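Local coordinates for protein purine nucleoside phosphorylase (Schistosoma mansoni, PDB 6BIF) that probably catalyses the reversible phosphorolysis of purine nucleosides such as inosine and guanosine, giving the free base and ribose 1-phosphate, at residues T116-G121 with V240-N245; G120-K125 with N246-A251; G192-N197 with C216-M221. All blocks are in the same frame, centred on the assembly; numbering follows the deposited sequence.

Interaction 1. Residues T116-G121 with V240-N245. With DSJ (1-(4-amino-2-hydroxyphenyl)ethan-1-one), chain J; DMS (dimethyl sulfoxide), chain D.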
ATOM      1  N   THR A 116      14.657  19.724   1.437  1.00 18.98           N
ATOM      2  CA  THR A 116      15.792  18.840   1.153  1.00 20.35           C
ATOM      3  C   THR A 116      15.610  17.497   1.856  1.00 20.65           C
ATOM      4  O   THR A 116      14.882  17.386   2.859  1.00 21.39           O
ATOM      5  CB  THR A 116      17.161  19.469   1.562  1.00 22.05           C
ATOM      6  OG1 THR A 116      17.206  19.695   2.989  1.00 22.70           O
ATOM      7  CG2 THR A 116      17.412  20.787   0.817  1.00 22.87           C
ATOM      8  N   ASN A 117      16.259  16.466   1.290  1.00 19.51           N
ATOM      9  CA  ASN A 117      16.318  15.130   1.881  1.00 18.70           C
ATOM     10  C   ASN A 117      17.599  14.435   1.421  1.00 19.32           C
ATOM     11  O   ASN A 117      18.274  14.903   0.501  1.00 18.91           O
ATOM     12  CB  ASN A 117      15.092  14.279   1.480  1.00 18.67           C
ATOM     13  CG  ASN A 117      14.989  14.024  -0.025  1.00 19.50           C
ATOM     14  OD1 ASN A 117      15.859  13.397  -0.621  1.00 20.26           O
ATOM     15  ND2 ASN A 117      13.892  14.460  -0.627  1.00 23.40           N
ATOM     16  N   LEU A 118      17.937  13.311   2.083  1.00 18.37           N
ATOM     17  CA  LEU A 118      18.881  12.331   1.557  1.00 18.83           C
ATOM     18  C   LEU A 118      18.122  11.150   0.955  1.00 18.47           C
ATOM     19  O   LEU A 118      17.036  10.790   1.417  1.00 19.19           O
ATOM     20  CB  LEU A 118      19.853  11.841   2.627  1.00 21.08           C
ATOM     21  CG  LEU A 118      20.948  12.904   2.920  1.00 24.72           C
ATOM     22  CD1 LEU A 118      20.702  13.579   4.216  1.00 26.21           C
ATOM     23  CD2 LEU A 118      22.346  12.339   2.813  1.00 27.13           C
ATOM     24  N   ALA A 119      18.702  10.538  -0.087  1.00 19.79           N
ATOM     25  CA  ALA A 119      17.995   9.475  -0.818  1.00 18.56           C
ATOM     26  C   ALA A 119      18.986   8.523  -1.481  1.00 18.99           C
ATOM     27  O   ALA A 119      20.183   8.820  -1.616  1.00 18.97           O
ATOM     28  CB  ALA A 119      17.064  10.069  -1.880  1.00 18.95           C
ATOM     29  N   GLY A 120      18.468   7.367  -1.912  1.00 17.96           N
ATOM     30  CA  GLY A 120      19.276   6.408  -2.658  1.00 20.61           C
ATOM     31  C   GLY A 120      19.162   6.639  -4.158  1.00 20.89           C
ATOM     32  O   GLY A 120      18.073   6.916  -4.678  1.00 19.70           O
ATOM     33  N   GLY A 121      20.307   6.529  -4.840  1.00 19.02           N
ATOM     34  CA  GLY A 121      20.346   6.632  -6.297  1.00 19.01           C
ATOM     35  C   GLY A 121      19.971   5.323  -6.990  1.00 20.12           C
ATOM     36  O   GLY A 121      20.480   4.247  -6.644  1.00 21.62           O
ATOM     37  N   VAL A 240      14.964  19.015  -3.300  1.00 20.15           N
ATOM     38  CA  VAL A 240      16.301  18.596  -3.747  1.00 19.54           C
ATOM     39  C   VAL A 240      16.749  17.395  -2.905  1.00 19.49           C
ATOM     40  O   VAL A 240      16.724  17.454  -1.666  1.00 21.15           O
ATOM     41  CB  VAL A 240      17.322  19.748  -3.655  1.00 20.57           C
ATOM     42  CG1 VAL A 240      18.737  19.311  -4.159  1.00 21.30           C
ATOM     43  CG2 VAL A 240      16.862  20.985  -4.464  1.00 23.84           C
ATOM     44  N   SER A 241      17.186  16.324  -3.575  1.00 17.62           N
ATOM     45  CA  SER A 241      17.741  15.135  -2.924  1.00 17.00           C
ATOM     46  C   SER A 241      19.271  15.152  -2.978  1.00 18.41           C
ATOM     47  O   SER A 241      19.864  15.465  -4.014  1.00 21.29           O
ATOM     48  CB  SER A 241      17.263  13.835  -3.592  1.00 17.45           C
ATOM     49  OG  SER A 241      15.907  13.544  -3.320  1.00 19.06           O
ATOM     50  N   LEU A 242      19.900  14.804  -1.853  1.00 17.31           N
ATOM     51  CA  LEU A 242      21.339  14.565  -1.778  1.00 18.97           C
ATOM     52  C   LEU A 242      21.542  13.051  -1.773  1.00 19.20           C
ATOM     53  O   LEU A 242      20.971  12.350  -0.927  1.00 20.12           O
ATOM     54  CB  LEU A 242      21.943  15.217  -0.532  1.00 21.28           C
ATOM     55  CG  LEU A 242      23.398  14.883  -0.156  1.00 20.39           C
ATOM     56  CD1 LEU A 242      24.417  15.245  -1.258  1.00 21.69           C
ATOM     57  CD2 LEU A 242      23.799  15.564   1.170  1.00 20.64           C
ATOM     58  N   ILE A 243      22.291  12.542  -2.752  1.00 17.96           N
ATOM     59  CA  ILE A 243      22.426  11.097  -2.958  1.00 19.05           C
ATOM     60  C   ILE A 243      23.440  10.502  -1.978  1.00 20.79           C
ATOM     61  O   ILE A 243      24.615  10.866  -1.989  1.00 20.31           O
ATOM     62  CB  ILE A 243      22.835  10.807  -4.413  1.00 20.92           C
ATOM     63  CG1 ILE A 243      21.810  11.424  -5.395  1.00 20.74           C
ATOM     64  CG2 ILE A 243      23.020   9.333  -4.637  1.00 21.01           C
ATOM     65  CD1 ILE A 243      20.386  10.908  -5.202  1.00 20.32           C
ATOM     66  N   ALA A 244      22.998   9.523  -1.172  1.00 20.92           N
ATOM     67  CA  ALA A 244      23.889   8.877  -0.202  1.00 20.21           C
ATOM     68  C   ALA A 244      24.728   7.752  -0.818  1.00 21.33           C
ATOM     69  O   ALA A 244      25.865   7.518  -0.381  1.00 20.41           O
ATOM     70  CB  ALA A 244      23.062   8.358   0.969  1.00 20.92           C
ATOM     71  N   ASN A 245      24.209   7.086  -1.851  1.00 20.16           N
ATOM     72  CA  ASN A 245      24.751   5.835  -2.379  1.00 21.44           C
ATOM     73  C   ASN A 245      24.011   5.551  -3.671  1.00 23.37           C
ATOM     74  O   ASN A 245      22.940   6.115  -3.898  1.00 23.17           O
ATOM     75  CB  ASN A 245      24.554   4.684  -1.393  1.00 19.79           C
ATOM     76  CG  ASN A 245      23.067   4.310  -1.231  1.00 22.79           C
ATOM     77  OD1 ASN A 245      22.254   5.095  -0.734  1.00 24.27           O
ATOM     78  ND2 ASN A 245      22.712   3.116  -1.687  1.00 23.08           N
TER
HETATM   79  C7  DSJ J 309      16.749   6.256   1.915  0.99 18.72           C
HETATM   80  C4  DSJ J 309      19.519   6.564   1.632  0.99 20.47           C
HETATM   81  C5  DSJ J 309      18.871   5.584   0.994  0.99 18.85           C
HETATM   82  C6  DSJ J 309      17.386   5.439   1.144  0.99 18.50           C
HETATM   83  C3  DSJ J 309      18.747   7.512   2.512  0.99 21.66           C
HETATM   84  C2  DSJ J 309      17.430   7.371   2.646  0.99 19.86           C
HETATM   85  C1  DSJ J 309      16.590   8.270   3.530  0.99 24.57           C
HETATM   86  O   DSJ J 309      15.408   8.086   3.663  0.99 23.38           O
HETATM   87  C   DSJ J 309      17.256   9.424   4.278  0.99 26.24           C
HETATM   88  O1  DSJ J 309      15.380   6.128   2.063  0.99 18.78           O
HETATM   89  N   DSJ J 309      19.541   4.658   0.155  0.99 21.19           N
HETATM   90  S   DMS D 303      15.374  12.840   5.501  1.00 39.99           S
HETATM   91  O   DMS D 303      16.695  13.258   4.996  1.00 19.57           O
HETATM   92  C1  DMS D 303      14.792  13.845   6.909  1.00 38.33           C
HETATM   93  C2  DMS D 303      14.151  12.338   4.279  1.00 31.77           C
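Ser241 OG gives its hydrogen to Asn117 OD1 over 2.7 Å, arriving in the plane of the amide on a lone pair of the oxygen. Asn117 can present this oxygen because its CG sits between the backbone N and the carbonyl carbon (chi1 62°), which turns the amide along the sheet face toward Ser241; ND2 is hydrogen-bonded to Thr223 OG1, so both ends of the buried amide are engaged. Serine and asparagine are short enough to satisfy each other within this buried sheet face. Ala119 CB packs next to the same hydroxyl, 3.9 Å from Ser241 OG.

The two segments are neighbouring parallel strands of the central mixed sheet of the phosphorylase fold, and backbone bonds join them from Asn117 N to Gly121 N; the bond from Ala244 N to Ala119 O is 2.9 Å long and nearly straight at 171°. On the face that carries Leu118 and Leu242 the chemistry is apolar: the two leucines lie side by side pointing the same way, their CD2 methyls 3.9 Å apart, and helix 259-283 packs on this face, with Val262 against Leu118 and Arg269 against Leu242.

At the C-terminal end the strands border the ligand. Asn245 OD1 accepts from the amino N of the bound aminohydroxyphenyl ethanone at 2.9 Å, and that N lies 3.3 Å from Gly120 CA; glycine, with no side chain, lets the amino group come this close to the backbone.

Interaction 2. Residues G120-K125 with N246-A251. With DSJ (1-(4-amino-2-hydroxyphenyl)ethan-1-one), chain J.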
ATOM      1  N   GLY A 120      18.468   7.367  -1.912  1.00 17.96           N
ATOM      2  CA  GLY A 120      19.276   6.408  -2.658  1.00 20.61           C
ATOM      3  C   GLY A 120      19.162   6.639  -4.158  1.00 20.89           C
ATOM      4  O   GLY A 120      18.073   6.916  -4.678  1.00 19.70           O
ATOM      5  N   GLY A 121      20.307   6.529  -4.840  1.00 19.02           N
ATOM      6  CA  GLY A 121      20.346   6.632  -6.297  1.00 19.01           C
ATOM      7  C   GLY A 121      19.971   5.323  -6.990  1.00 20.12           C
ATOM      8  O   GLY A 121      20.480   4.247  -6.644  1.00 21.62           O
ATOM      9  N   ILE A 122      19.080   5.421  -7.980  1.00 18.76           N
ATOM     10  CA  ILE A 122      18.692   4.308  -8.837  1.00 19.32           C
ATOM     11  C   ILE A 122      19.267   4.477 -10.251  1.00 20.56           C
ATOM     12  O   ILE A 122      19.883   3.562 -10.795  1.00 23.51           O
ATOM     13  CB  ILE A 122      17.151   4.160  -8.869  1.00 18.93           C
ATOM     14  CG1 ILE A 122      16.574   3.900  -7.462  1.00 18.01           C
ATOM     15  CG2 ILE A 122      16.726   3.040  -9.796  1.00 20.45           C
ATOM     16  CD1 ILE A 122      17.004   2.573  -6.810  1.00 20.75           C
ATOM     17  N   ASN A 123      19.089   5.659 -10.844  1.00 22.95           N
ATOM     18  CA  ASN A 123      19.681   5.960 -12.151  1.00 23.46           C
ATOM     19  C   ASN A 123      21.190   5.742 -12.128  1.00 24.47           C
ATOM     20  O   ASN A 123      21.893   6.178 -11.207  1.00 23.18           O
ATOM     21  CB  ASN A 123      19.355   7.414 -12.526  1.00 24.36           C
ATOM     22  CG  ASN A 123      19.688   7.756 -13.979  1.00 28.59           C
ATOM     23  OD1 ASN A 123      20.826   7.614 -14.425  1.00 28.92           O
ATOM     24  ND2 ASN A 123      18.672   8.205 -14.725  1.00 31.17           N
ATOM     25  N   ARG A 124      21.708   5.066 -13.153  1.00 27.48           N
ATOM     26  CA  ARG A 124      23.130   4.735 -13.135  1.00 36.37           C
ATOM     27  C   ARG A 124      24.044   5.957 -13.263  1.00 28.33           C
ATOM     28  O   ARG A 124      25.234   5.850 -12.958  1.00 27.75           O
ATOM     29  CB  ARG A 124      23.409   3.704 -14.229  1.00 58.81           C
ATOM     30  CG  ARG A 124      22.722   2.365 -13.924  1.00 80.55           C
ATOM     31  CD  ARG A 124      22.931   1.338 -15.023  1.00 99.92           C
ATOM     32  NE  ARG A 124      22.274   0.065 -14.725  1.00112.14           N
ATOM     33  CZ  ARG A 124      22.835  -0.940 -14.057  1.00121.00           C
ATOM     34  NH1 ARG A 124      24.079  -0.836 -13.601  1.00123.57           N
ATOM     35  NH2 ARG A 124      22.148  -2.055 -13.842  1.00123.71           N
ATOM     36  N   LYS A 125      23.532   7.123 -13.652  1.00 31.29           N
ATOM     37  CA  LYS A 125      24.368   8.318 -13.694  1.00 35.53           C
ATOM     38  C   LYS A 125      24.608   8.957 -12.324  1.00 31.37           C
ATOM     39  O   LYS A 125      25.357   9.932 -12.250  1.00 31.62           O
ATOM     40  CB  LYS A 125      23.750   9.362 -14.629  1.00 49.05           C
ATOM     41  CG  LYS A 125      23.701   8.912 -16.067  1.00 68.20           C
ATOM     42  CD  LYS A 125      23.146   9.995 -16.966  1.00 87.02           C
ATOM     43  CE  LYS A 125      23.256   9.605 -18.430  1.00103.60           C
ATOM     44  NZ  LYS A 125      24.676   9.471 -18.872  1.00112.85           N
ATOM     45  N   ASN A 246      24.561   4.644  -4.519  1.00 20.48           N
ATOM     46  CA  ASN A 246      23.804   4.126  -5.662  1.00 19.95           C
ATOM     47  C   ASN A 246      23.371   2.704  -5.317  1.00 20.15           C
ATOM     48  O   ASN A 246      24.210   1.804  -5.199  1.00 21.54           O
ATOM     49  CB  ASN A 246      24.611   4.173  -6.966  1.00 21.87           C
ATOM     50  CG  ASN A 246      23.760   3.795  -8.173  1.00 23.80           C
ATOM     51  OD1 ASN A 246      23.375   2.637  -8.318  1.00 23.69           O
ATOM     52  ND2 ASN A 246      23.396   4.787  -9.003  1.00 23.09           N
ATOM     53  N   SER A 247      22.066   2.520  -5.108  1.00 19.78           N
ATOM     54  CA  SER A 247      21.559   1.236  -4.630  1.00 18.20           C
ATOM     55  C   SER A 247      21.680   0.134  -5.675  1.00 18.46           C
ATOM     56  O   SER A 247      21.722  -1.054  -5.311  1.00 19.93           O
ATOM     57  CB  SER A 247      20.105   1.390  -4.188  1.00 22.89           C
ATOM     58  OG  SER A 247      20.031   2.231  -3.052  1.00 25.53           O
ATOM     59  N   ILE A 248      21.714   0.489  -6.971  1.00 20.81           N
ATOM     60  CA  ILE A 248      21.865  -0.527  -8.018  1.00 21.63           C
ATOM     61  C   ILE A 248      23.293  -1.065  -8.027  1.00 20.37           C
ATOM     62  O   ILE A 248      23.525  -2.281  -8.100  1.00 21.88           O
ATOM     63  CB  ILE A 248      21.453   0.038  -9.398  1.00 23.37           C
ATOM     64  CG1 ILE A 248      19.957   0.358  -9.446  1.00 23.71           C
ATOM     65  CG2 ILE A 248      21.791  -0.937 -10.524  1.00 23.48           C
ATOM     66  CD1 ILE A 248      19.033  -0.836  -9.388  1.00 24.54           C
ATOM     67  N   LEU A 249      24.286  -0.168  -7.961  1.00 20.45           N
ATOM     68  CA  LEU A 249      25.664  -0.621  -7.814  1.00 23.33           C
ATOM     69  C   LEU A 249      25.816  -1.465  -6.553  1.00 21.49           C
ATOM     70  O   LEU A 249      26.508  -2.497  -6.560  1.00 23.24           O
ATOM     71  CB  LEU A 249      26.629   0.569  -7.761  1.00 26.32           C
ATOM     72  CG  LEU A 249      27.083   1.252  -9.044  1.00 31.31           C
ATOM     73  CD1 LEU A 249      28.243   2.214  -8.734  1.00 30.07           C
ATOM     74  CD2 LEU A 249      27.514   0.235 -10.097  1.00 35.25           C
ATOM     75  N   ASP A 250      25.254  -0.996  -5.437  1.00 21.80           N
ATOM     76  CA  ASP A 250      25.393  -1.737  -4.186  1.00 23.08           C
ATOM     77  C   ASP A 250      24.802  -3.146  -4.311  1.00 25.04           C
ATOM     78  O   ASP A 250      25.360  -4.114  -3.778  1.00 26.86           O
ATOM     79  CB  ASP A 250      24.732  -0.961  -3.030  1.00 22.76           C
ATOM     80  CG  ASP A 250      25.438   0.365  -2.694  1.00 26.61           C
ATOM     81  OD1 ASP A 250      26.574   0.649  -3.188  1.00 23.36           O
ATOM     82  OD2 ASP A 250      24.851   1.129  -1.873  1.00 26.82           O
ATOM     83  N   ALA A 251      23.691  -3.298  -5.043  1.00 24.91           N
ATOM     84  CA  ALA A 251      23.140  -4.640  -5.236  1.00 24.66           C
ATOM     85  C   ALA A 251      24.082  -5.534  -6.030  1.00 26.11           C
ATOM     86  O   ALA A 251      24.240  -6.717  -5.706  1.00 30.17           O
ATOM     87  CB  ALA A 251      21.768  -4.533  -5.914  1.00 24.21           C
TER
HETATM   88  C7  DSJ J 309      16.749   6.256   1.915  0.99 18.72           C
HETATM   89  C4  DSJ J 309      19.519   6.564   1.632  0.99 20.47           C
HETATM   90  C5  DSJ J 309      18.871   5.584   0.994  0.99 18.85           C
HETATM   91  C6  DSJ J 309      17.386   5.439   1.144  0.99 18.50           C
HETATM   92  C3  DSJ J 309      18.747   7.512   2.512  0.99 21.66           C
HETATM   93  C2  DSJ J 309      17.430   7.371   2.646  0.99 19.86           C
HETATM   94  C1  DSJ J 309      16.590   8.270   3.530  0.99 24.57           C
HETATM   95  O   DSJ J 309      15.408   8.086   3.663  0.99 23.38           O
HETATM   96  C   DSJ J 309      17.256   9.424   4.278  0.99 26.24           C
HETATM   97  O1  DSJ J 309      15.380   6.128   2.063  0.99 18.78           O
HETATM   98  N   DSJ J 309      19.541   4.658   0.155  0.99 21.19           N
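Gly121 and Asn246 form a parallel bridge, their CA atoms 4.3 Å apart, and just beyond it the two segments part: 120-125 leaves its strand as a loop, while 246-251 turns into a helix. Ser247 N donates to Gly121 O at 2.8 Å, in the carbonyl plane, tying the first residue of the helix to the end of the neighbouring strand.

Asn246 works in two directions. Its CG is anti to the backbone N (chi1 -173°), which brings OD1 over the start of the helix, where it accepts from Leu249 N at 3.0 Å with the N-H nearly straight, and weakly from Ile248 N. The other end of the amide, ND2, makes a weak bond to Asn123 O (3.0 Å) and a hydrogen bond to Leu126 O, so a single side chain holds both helix and loop. Asn123 bends the loop through an Asx turn, its OD1 taking Lys125 N on a lone pair.

Ile248 CG1 makes an apolar contact with Ile122 CG2 at 4.2 Å and packs on the backbone at Ile122 O, 3.5 Å away. Its CG2 methyl rests over one face of the Arg124 guanidinium, offset toward the rim, although Arg124 is poorly ordered; the charge pairs with Glu252. Ser247 OG is held by Glu203, which also binds the ligand. Asparagine is common at N-caps, its short amide reaching N-H groups of the first turn, and here it marks a strand-to-helix junction beside the ligand pocket.

Interaction 3. Residues G192-N197 with C216-M221. With DSJ (1-(4-amino-2-hydroxyphenyl)ethan-1-one), chain J.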
ATOM      1  N   GLY A 192      15.484  14.564 -11.749  1.00 19.92           N
ATOM      2  CA  GLY A 192      14.976  13.194 -11.704  1.00 21.41           C
ATOM      3  C   GLY A 192      13.658  13.012 -10.969  1.00 19.71           C
ATOM      4  O   GLY A 192      13.114  13.937 -10.363  1.00 21.12           O
ATOM      5  N   VAL A 193      13.141  11.776 -11.080  1.00 17.92           N
ATOM      6  CA  VAL A 193      11.859  11.349 -10.495  1.00 19.14           C
ATOM      7  C   VAL A 193      12.118  10.649  -9.157  1.00 19.12           C
ATOM      8  O   VAL A 193      12.923   9.707  -9.085  1.00 20.01           O
ATOM      9  CB  VAL A 193      11.115  10.416 -11.469  1.00 19.19           C
ATOM     10  CG1 VAL A 193       9.876   9.763 -10.805  1.00 21.16           C
ATOM     11  CG2 VAL A 193      10.727  11.166 -12.780  1.00 20.76           C
ATOM     12  N   TYR A 194      11.406  11.079  -8.100  1.00 18.65           N
ATOM     13  CA  TYR A 194      11.579  10.560  -6.738  1.00 19.38           C
ATOM     14  C   TYR A 194      10.509   9.501  -6.449  1.00 16.98           C
ATOM     15  O   TYR A 194       9.307   9.788  -6.545  1.00 17.53           O
ATOM     16  CB  TYR A 194      11.486  11.708  -5.727  1.00 19.07           C
ATOM     17  CG  TYR A 194      11.635  11.392  -4.230  1.00 17.53           C
ATOM     18  CD1 TYR A 194      12.834  11.658  -3.555  1.00 17.62           C
ATOM     19  CD2 TYR A 194      10.571  10.886  -3.469  1.00 18.00           C
ATOM     20  CE1 TYR A 194      12.988  11.422  -2.190  1.00 17.60           C
ATOM     21  CE2 TYR A 194      10.723  10.643  -2.067  1.00 18.67           C
ATOM     22  CZ  TYR A 194      11.918  10.913  -1.446  1.00 17.18           C
ATOM     23  OH  TYR A 194      12.059  10.685  -0.082  1.00 17.10           O
ATOM     24  N   ALA A 195      10.941   8.281  -6.101  1.00 16.96           N
ATOM     25  CA  ALA A 195      10.023   7.243  -5.595  1.00 18.84           C
ATOM     26  C   ALA A 195       9.915   7.298  -4.073  1.00 17.46           C
ATOM     27  O   ALA A 195      10.937   7.271  -3.375  1.00 16.69           O
ATOM     28  CB  ALA A 195      10.500   5.851  -6.001  1.00 19.96           C
ATOM     29  N   PHE A 196       8.670   7.293  -3.563  1.00 16.32           N
ATOM     30  CA  PHE A 196       8.387   7.287  -2.115  1.00 16.19           C
ATOM     31  C   PHE A 196       8.224   5.829  -1.639  1.00 17.70           C
ATOM     32  O   PHE A 196       7.238   5.164  -1.982  1.00 16.87           O
ATOM     33  CB  PHE A 196       7.139   8.127  -1.840  1.00 16.92           C
ATOM     34  CG  PHE A 196       6.696   8.227  -0.353  1.00 16.22           C
ATOM     35  CD1 PHE A 196       7.570   8.016   0.710  1.00 18.85           C
ATOM     36  CD2 PHE A 196       5.362   8.540  -0.051  1.00 16.88           C
ATOM     37  CE1 PHE A 196       7.139   8.112   2.019  1.00 17.92           C
ATOM     38  CE2 PHE A 196       4.922   8.655   1.274  1.00 19.06           C
ATOM     39  CZ  PHE A 196       5.816   8.442   2.316  1.00 17.28           C
ATOM     40  N   ASN A 197       9.214   5.340  -0.867  1.00 16.32           N
ATOM     41  CA  ASN A 197       9.173   4.092  -0.102  1.00 15.90           C
ATOM     42  C   ASN A 197       8.748   4.423   1.329  1.00 17.04           C
ATOM     43  O   ASN A 197       9.444   5.164   2.025  1.00 14.95           O
ATOM     44  CB  ASN A 197      10.565   3.444  -0.100  1.00 18.24           C
ATOM     45  CG  ASN A 197      10.732   2.339   0.946  1.00 17.58           C
ATOM     46  OD1 ASN A 197       9.787   1.619   1.327  1.00 15.29           O
ATOM     47  ND2 ASN A 197      11.968   2.204   1.426  1.00 17.99           N
ATOM     48  N   CYS A 216      12.149   4.972 -11.931  1.00 25.07           N
ATOM     49  CA  CYS A 216      12.542   5.813 -10.801  1.00 24.04           C
ATOM     50  C   CYS A 216      14.012   6.199 -10.923  1.00 20.98           C
ATOM     51  O   CYS A 216      14.853   5.386 -11.334  1.00 24.78           O
ATOM     52  CB  CYS A 216      12.297   5.080  -9.474  1.00 24.68           C
ATOM     53  SG  CYS A 216      10.629   4.379  -9.344  1.00 28.82           S
ATOM     54  N   ASP A 217      14.322   7.458 -10.586  1.00 18.07           N
ATOM     55  CA  ASP A 217      15.706   7.923 -10.548  1.00 19.32           C
ATOM     56  C   ASP A 217      16.319   7.880  -9.149  1.00 20.57           C
ATOM     57  O   ASP A 217      17.524   7.612  -9.027  1.00 20.07           O
ATOM     58  CB  ASP A 217      15.780   9.347 -11.096  1.00 21.98           C
ATOM     59  CG  ASP A 217      15.434   9.408 -12.589  1.00 27.34           C
ATOM     60  OD1 ASP A 217      16.101   8.696 -13.373  1.00 31.85           O
ATOM     61  OD2 ASP A 217      14.487  10.131 -12.977  1.00 24.55           O
ATOM     62  N   VAL A 218      15.529   8.158  -8.098  1.00 18.42           N
ATOM     63  CA  VAL A 218      15.982   8.175  -6.704  1.00 17.47           C
ATOM     64  C   VAL A 218      14.851   7.592  -5.861  1.00 18.70           C
ATOM     65  O   VAL A 218      13.702   7.571  -6.286  1.00 18.86           O
ATOM     66  CB  VAL A 218      16.362   9.584  -6.170  1.00 19.82           C
ATOM     67  CG1 VAL A 218      17.384  10.301  -7.099  1.00 21.58           C
ATOM     68  CG2 VAL A 218      15.176  10.477  -6.031  1.00 24.42           C
ATOM     69  N   VAL A 219      15.175   7.126  -4.651  1.00 18.36           N
ATOM     70  CA  VAL A 219      14.176   6.566  -3.727  1.00 16.43           C
ATOM     71  C   VAL A 219      14.445   7.066  -2.300  1.00 17.33           C
ATOM     72  O   VAL A 219      15.599   7.116  -1.850  1.00 17.70           O
ATOM     73  CB  VAL A 219      14.168   5.026  -3.770  1.00 17.61           C
ATOM     74  CG1 VAL A 219      15.543   4.442  -3.414  1.00 18.90           C
ATOM     75  CG2 VAL A 219      13.098   4.483  -2.836  1.00 18.52           C
ATOM     76  N   GLY A 220      13.375   7.450  -1.584  1.00 16.41           N
ATOM     77  CA  GLY A 220      13.501   7.872  -0.195  1.00 17.44           C
ATOM     78  C   GLY A 220      12.194   7.726   0.563  1.00 16.79           C
ATOM     79  O   GLY A 220      11.187   7.267   0.010  1.00 17.28           O
ATOM     80  N   MET A 221      12.213   8.160   1.842  1.00 14.44           N
ATOM     81  CA  MET A 221      11.126   7.879   2.790  1.00 14.73           C
ATOM     82  C   MET A 221      10.418   9.151   3.286  1.00 17.71           C
ATOM     83  O   MET A 221       9.774   9.119   4.349  1.00 16.75           O
ATOM     84  CB  MET A 221      11.657   7.098   3.993  1.00 17.01           C
ATOM     85  CG  MET A 221      12.336   5.765   3.689  1.00 18.66           C
ATOM     86  SD  MET A 221      13.122   5.109   5.180  1.00 17.68           S
ATOM     87  CE  MET A 221      14.124   3.791   4.478  1.00 19.74           C
TER
HETATM   88  C7  DSJ J 309      16.749   6.256   1.915  0.99 18.72           C
HETATM   89  C4  DSJ J 309      19.519   6.564   1.632  0.99 20.47           C
HETATM   90  C5  DSJ J 309      18.871   5.584   0.994  0.99 18.85           C
HETATM   91  C6  DSJ J 309      17.386   5.439   1.144  0.99 18.50           C
HETATM   92  C3  DSJ J 309      18.747   7.512   2.512  0.99 21.66           C
HETATM   93  C2  DSJ J 309      17.430   7.371   2.646  0.99 19.86           C
HETATM   94  C1  DSJ J 309      16.590   8.270   3.530  0.99 24.57           C
HETATM   95  O   DSJ J 309      15.408   8.086   3.663  0.99 23.38           O
HETATM   96  C   DSJ J 309      17.256   9.424   4.278  0.99 26.24           C
HETATM   97  O1  DSJ J 309      15.380   6.128   2.063  0.99 18.78           O
HETATM   98  N   DSJ J 309      19.541   4.658   0.155  0.99 21.19           N
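Val193 O takes two backbone donors, Asp217 N at 3.0 Å and Val218 N at 3.2 Å; further on, Ala195 N meets Val218 O almost straight (176°), Gly220 N reaches Ala195 O, and Asn197 N closes the pairing on Gly220 O. One side chain joins this pattern: Asp217 OD2 accepts from Val193 N at 2.8 Å through its anti lone pair, so the carboxylate carries the pairing one step beyond strand 218-220. The short acid, with CG beside its backbone N (chi1 -66°), also has OD1 engaged by Asn123 ND2, so it ties strand 189-196 to the loop after strand 112-121.

The segments are the two parallel strands of a beta-alpha-beta unit, with helix 205-213 lying between them in the chain.

Apolar contacts divide between the two faces. Tyr194 crosses Val218 at about a right angle, its CD1 3.6 Å from Val218 CG2, and its ring runs on to Gly220, whose lack of a side chain is what allows the hydroxyl so close to the backbone; Tyr194 OH is bonded to Ser222 N. On the other face the methyl of Ala195 meets Cys216 SG at a close packing distance, CB to SG 3.7 Å, while Val219 CG2 packs on Asn197 CB. Of a different kind is the contact of Phe196, whose ring turns its edge to a carbonyl oxygen, Gly220 O.

Ligand contacts gather at the last two residues. Gly220 CA lies 3.4 Å from O1 of the aminohydroxyphenyl ethanone, and the side chain of Met221, extended beyond CG, runs alongside Asn197 and reaches the same O1 with CG at 3.5 Å.

In the fold
Interactions 1 and 3 are both buried pairings of parallel strands, joined by the bond of Gly120 N to Val219 O, since strands 112-121 and 218-220 are antiparallel neighbours in the one sheet. Interaction 2 continues from interaction 1 along both segments, shares Gly120 and Gly121 with it, and lies farther from the chain centre; it is still largely buried and reaches the surface at Arg124. The chemistry follows this path: regular backbone pairing inside, then an N-cap amide and a poorly ordered arginine. Interaction 3 is nested in the chain loop that interactions 1 and 2 each close, and it alone comes near other subunits. All three border the same bound ligand.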